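Local coordinates for type III restriction-modification enzyme EcoP15I Mod subunit (Escherichia coli, PDB 4ZCF), which methylates the second adenine of the DNA site 5'-CAGCAG-3' at N6 using S-adenosylmethionine and, together with the Res subunit, supports restriction, at residues H220-N232 with K387-A399. Numbering follows the deposited sequence.
Sequences HVGDLVWKNATDN and KLSSVIHLDGRVA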
# COMPACT_ATOMS: atom_id res chain seq x y z
N HIS A 220 0.26 3.44 -0.91
CA HIS A 220 0.06 3.73 -2.33
C HIS A 220 1.43 4.27 -2.85
O HIS A 220 2.02 5.15 -2.21
CB HIS A 220 -1.06 4.74 -2.53
CG HIS A 220 -1.27 5.18 -3.96
ND1 HIS A 220 -1.15 6.51 -4.34
CD2 HIS A 220 -1.58 4.45 -5.05
CE1 HIS A 220 -1.40 6.54 -5.63
NE2 HIS A 220 -1.66 5.33 -6.11
N VAL A 221 1.95 3.69 -3.96
CA VAL A 221 3.21 4.10 -4.57
C VAL A 221 2.98 5.26 -5.61
O VAL A 221 3.71 6.27 -5.62
CB VAL A 221 3.97 2.87 -5.14
CG1 VAL A 221 5.10 3.26 -6.08
CG2 VAL A 221 4.50 1.98 -4.02
N GLY A 222 1.94 5.11 -6.41
CA GLY A 222 1.53 6.04 -7.45
C GLY A 222 0.74 5.31 -8.51
O GLY A 222 0.58 4.08 -8.44
N ASP A 223 0.20 6.06 -9.48
CA ASP A 223 -0.55 5.53 -10.60
C ASP A 223 0.14 5.97 -11.84
O ASP A 223 0.67 7.08 -11.90
CB ASP A 223 -2.02 5.99 -10.60
CG ASP A 223 -2.71 5.73 -9.26
OD1 ASP A 223 -2.54 4.59 -8.70
OD2 ASP A 223 -3.38 6.66 -8.75
N LEU A 224 0.20 5.05 -12.80
CA LEU A 224 0.83 5.25 -14.10
C LEU A 224 -0.27 5.38 -15.14
O LEU A 224 -1.31 4.74 -15.03
CB LEU A 224 1.78 4.10 -14.46
CG LEU A 224 2.81 3.67 -13.41
CD1 LEU A 224 3.28 2.22 -13.65
CD2 LEU A 224 4.02 4.62 -13.39
N VAL A 225 -0.02 6.24 -16.14
CA VAL A 225 -0.95 6.49 -17.24
C VAL A 225 -0.38 5.88 -18.47
O VAL A 225 0.70 6.24 -18.90
CB VAL A 225 -1.30 7.99 -17.36
CG1 VAL A 225 -2.03 8.30 -18.66
CG2 VAL A 225 -2.12 8.45 -16.15
N TRP A 226 -1.05 4.85 -18.97
CA TRP A 226 -0.64 4.16 -20.19
C TRP A 226 -1.46 4.69 -21.39
O TRP A 226 -2.64 4.37 -21.52
CB TRP A 226 -0.75 2.61 -20.03
CG TRP A 226 -0.22 1.81 -21.20
CD1 TRP A 226 0.81 2.15 -22.02
CD2 TRP A 226 -0.69 0.54 -21.65
NE1 TRP A 226 0.94 1.22 -23.03
CE2 TRP A 226 0.07 0.19 -22.79
CE3 TRP A 226 -1.71 -0.34 -21.21
CZ2 TRP A 226 -0.14 -1.01 -23.49
CZ3 TRP A 226 -1.92 -1.53 -21.91
CH2 TRP A 226 -1.14 -1.86 -23.03
N LYS A 227 -0.84 5.57 -22.20
CA LYS A 227 -1.45 6.10 -23.43
C LYS A 227 -1.11 5.04 -24.51
O LYS A 227 0.03 4.96 -24.99
CB LYS A 227 -0.94 7.53 -23.73
CG LYS A 227 -1.03 7.95 -25.19
CD LYS A 227 -2.27 8.68 -25.56
CE LYS A 227 -2.14 9.21 -26.98
NZ LYS A 227 -1.95 8.15 -28.02
N ASN A 228 -2.09 4.15 -24.76
CA ASN A 228 -1.98 2.94 -25.56
C ASN A 228 -2.85 2.84 -26.81
O ASN A 228 -2.80 1.83 -27.51
CB ASN A 228 -2.30 1.75 -24.64
CG ASN A 228 -3.73 1.69 -24.15
OD1 ASN A 228 -4.40 2.69 -24.00
ND2 ASN A 228 -4.22 0.48 -23.86
N ALA A 229 -3.69 3.86 -27.06
CA ALA A 229 -4.61 3.87 -28.20
C ALA A 229 -4.56 5.19 -28.94
O ALA A 229 -4.06 6.18 -28.40
CB ALA A 229 -6.03 3.59 -27.73
N THR A 230 -5.06 5.19 -30.19
CA THR A 230 -5.19 6.32 -31.10
C THR A 230 -6.58 6.20 -31.67
O THR A 230 -6.85 5.34 -32.52
CB THR A 230 -4.06 6.30 -32.12
OG1 THR A 230 -2.82 6.36 -31.42
CG2 THR A 230 -4.13 7.47 -33.08
N ASP A 231 -7.50 7.01 -31.14
CA ASP A 231 -8.88 6.97 -31.56
C ASP A 231 -9.23 8.23 -32.29
O ASP A 231 -9.25 9.30 -31.69
CB ASP A 231 -9.82 6.74 -30.36
CG ASP A 231 -11.17 6.16 -30.76
OD1 ASP A 231 -11.56 6.32 -31.93
OD2 ASP A 231 -11.82 5.54 -29.90
N ASN A 232 -9.49 8.09 -33.61
CA ASN A 232 -9.84 9.21 -34.48
C ASN A 232 -11.32 9.34 -34.78
O ASN A 232 -11.74 10.34 -35.35
CB ASN A 232 -8.97 9.23 -35.73
CG ASN A 232 -7.53 9.61 -35.44
OD1 ASN A 232 -7.24 10.46 -34.60
ND2 ASN A 232 -6.59 9.01 -36.16
N LYS A 387 14.62 6.85 -14.76
CA LYS A 387 13.50 6.85 -13.80
C LYS A 387 12.22 6.26 -14.44
O LYS A 387 12.12 6.12 -15.67
CB LYS A 387 13.20 8.30 -13.35
CG LYS A 387 12.58 9.15 -14.46
CD LYS A 387 12.38 10.59 -14.08
CE LYS A 387 11.54 11.29 -15.11
NZ LYS A 387 12.10 12.61 -15.49
N LEU A 388 11.19 6.03 -13.60
CA LEU A 388 9.90 5.60 -14.11
C LEU A 388 8.99 6.84 -14.19
O LEU A 388 8.51 7.31 -13.17
CB LEU A 388 9.30 4.50 -13.21
CG LEU A 388 7.88 4.00 -13.49
CD1 LEU A 388 7.73 3.42 -14.91
CD2 LEU A 388 7.49 2.99 -12.47
N SER A 389 8.81 7.40 -15.39
CA SER A 389 7.91 8.52 -15.60
C SER A 389 6.43 8.03 -15.45
O SER A 389 6.14 6.88 -15.76
CB SER A 389 8.17 9.19 -16.95
OG SER A 389 7.03 9.94 -17.37
N SER A 390 5.52 8.89 -14.94
CA SER A 390 4.11 8.52 -14.68
C SER A 390 3.23 8.31 -15.92
O SER A 390 2.20 7.62 -15.83
CB SER A 390 3.46 9.50 -13.71
OG SER A 390 3.23 10.76 -14.30
N VAL A 391 3.61 8.93 -17.06
CA VAL A 391 2.87 8.84 -18.32
C VAL A 391 3.66 8.04 -19.35
O VAL A 391 4.67 8.53 -19.86
CB VAL A 391 2.44 10.24 -18.86
CG1 VAL A 391 1.62 10.11 -20.16
CG2 VAL A 391 1.68 11.01 -17.81
N ILE A 392 3.19 6.82 -19.69
CA ILE A 392 3.84 5.93 -20.69
C ILE A 392 3.08 5.88 -22.01
O ILE A 392 1.91 5.48 -22.04
CB ILE A 392 4.08 4.51 -20.13
CG1 ILE A 392 4.54 4.53 -18.64
CG2 ILE A 392 5.01 3.71 -21.03
CD1 ILE A 392 4.21 3.26 -17.87
N HIS A 393 3.76 6.25 -23.10
CA HIS A 393 3.28 6.25 -24.49
C HIS A 393 3.79 5.02 -25.15
O HIS A 393 4.98 4.91 -25.43
CB HIS A 393 3.77 7.49 -25.27
CG HIS A 393 3.15 8.73 -24.76
ND1 HIS A 393 1.93 9.18 -25.25
CD2 HIS A 393 3.52 9.52 -23.72
CE1 HIS A 393 1.63 10.25 -24.53
NE2 HIS A 393 2.55 10.48 -23.59
N LEU A 394 2.89 4.07 -25.38
CA LEU A 394 3.22 2.80 -25.99
C LEU A 394 1.95 2.22 -26.59
O LEU A 394 0.99 1.96 -25.85
CB LEU A 394 3.82 1.86 -24.94
CG LEU A 394 4.18 0.46 -25.39
CD1 LEU A 394 5.52 0.45 -26.13
CD2 LEU A 394 4.14 -0.49 -24.21
N ASP A 395 1.92 2.08 -27.93
CA ASP A 395 0.79 1.54 -28.66
C ASP A 395 0.54 0.10 -28.21
O ASP A 395 1.43 -0.75 -28.30
CB ASP A 395 1.05 1.61 -30.18
CG ASP A 395 -0.19 1.66 -31.08
OD1 ASP A 395 -1.31 1.37 -30.58
OD2 ASP A 395 -0.05 2.02 -32.26
N GLY A 396 -0.68 -0.14 -27.73
CA GLY A 396 -1.10 -1.45 -27.26
C GLY A 396 -1.42 -2.42 -28.38
O GLY A 396 -1.39 -3.63 -28.16
N ARG A 397 -1.73 -1.90 -29.59
CA ARG A 397 -2.07 -2.73 -30.75
C ARG A 397 -0.94 -3.67 -31.25
O ARG A 397 -1.24 -4.63 -31.96
CB ARG A 397 -2.83 -1.95 -31.85
CG ARG A 397 -1.99 -1.10 -32.79
CD ARG A 397 -2.88 -0.39 -33.78
NE ARG A 397 -2.45 0.99 -34.04
CZ ARG A 397 -3.15 2.08 -33.72
NH1 ARG A 397 -4.33 1.97 -33.13
NH2 ARG A 397 -2.67 3.29 -33.99
N VAL A 398 0.32 -3.47 -30.77
CA VAL A 398 1.47 -4.35 -31.05
C VAL A 398 1.31 -5.76 -30.48
O VAL A 398 2.03 -6.66 -30.92
CB VAL A 398 2.86 -3.75 -30.73
CG1 VAL A 398 3.17 -2.57 -31.63
CG2 VAL A 398 3.02 -3.38 -29.26
N ALA A 399 0.37 -5.97 -29.54
CA ALA A 399 0.05 -7.28 -28.95
C ALA A 399 -0.47 -8.25 -30.03
O ALA A 399 -0.33 -9.46 -29.87
CB ALA A 399 -0.96 -7.13 -27.83
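With CG anti to the backbone N in both W226 (chi1 -175°) and L394 (chi1 178°), the indole and the leucine side chain are brought against each other, CB of L394 lying at the ring edge. W226 NE1 reaches L394 O at 2.9 Å, but the N-H points well off the oxygen (N-H...O angle 125°), so the bond is weak. CB of N228 lies over the centre of one indole face, and CZ2 of W226 meets CA of G396; L422 of helix 420-430 also packs on both W226 and L394. On the other side of the sheet, CB and CG of K227 meet ND1 and CE1 of H393, the two side chains crossing at a slant; the lysine then bends at chi2, leading NZ away to A229 O, 2.9 Å distant.

The backbones run parallel. V225 N donates to S390 O (2.6 Å) and V225 O accepts from I392 N (2.7 Å), both bonds nearly straight; K227 repeats the pattern with I392 O and L394 N. Past the strand ends, G396 N donates to N228 O (2.9 Å), prolonging the pairing into the loops. At the other end, CD2 of L224 packs on CG of L388, the two side chains crossing at about a right angle, with L426 of helix 420-430 also touching L224.

Strand 220-227 pairs on its opposite edge with strand 241-248, antiparallel to it, and 391-393 is the outermost strand of the sheet within this chain. S390 OG bonds to H241 of the second subunit, and L388 and S389 continue the sheet into that subunit. The arrangement is a parallel edge pair of the Rossmann-like methyltransferase sheet, placed at the Mod dimer interface.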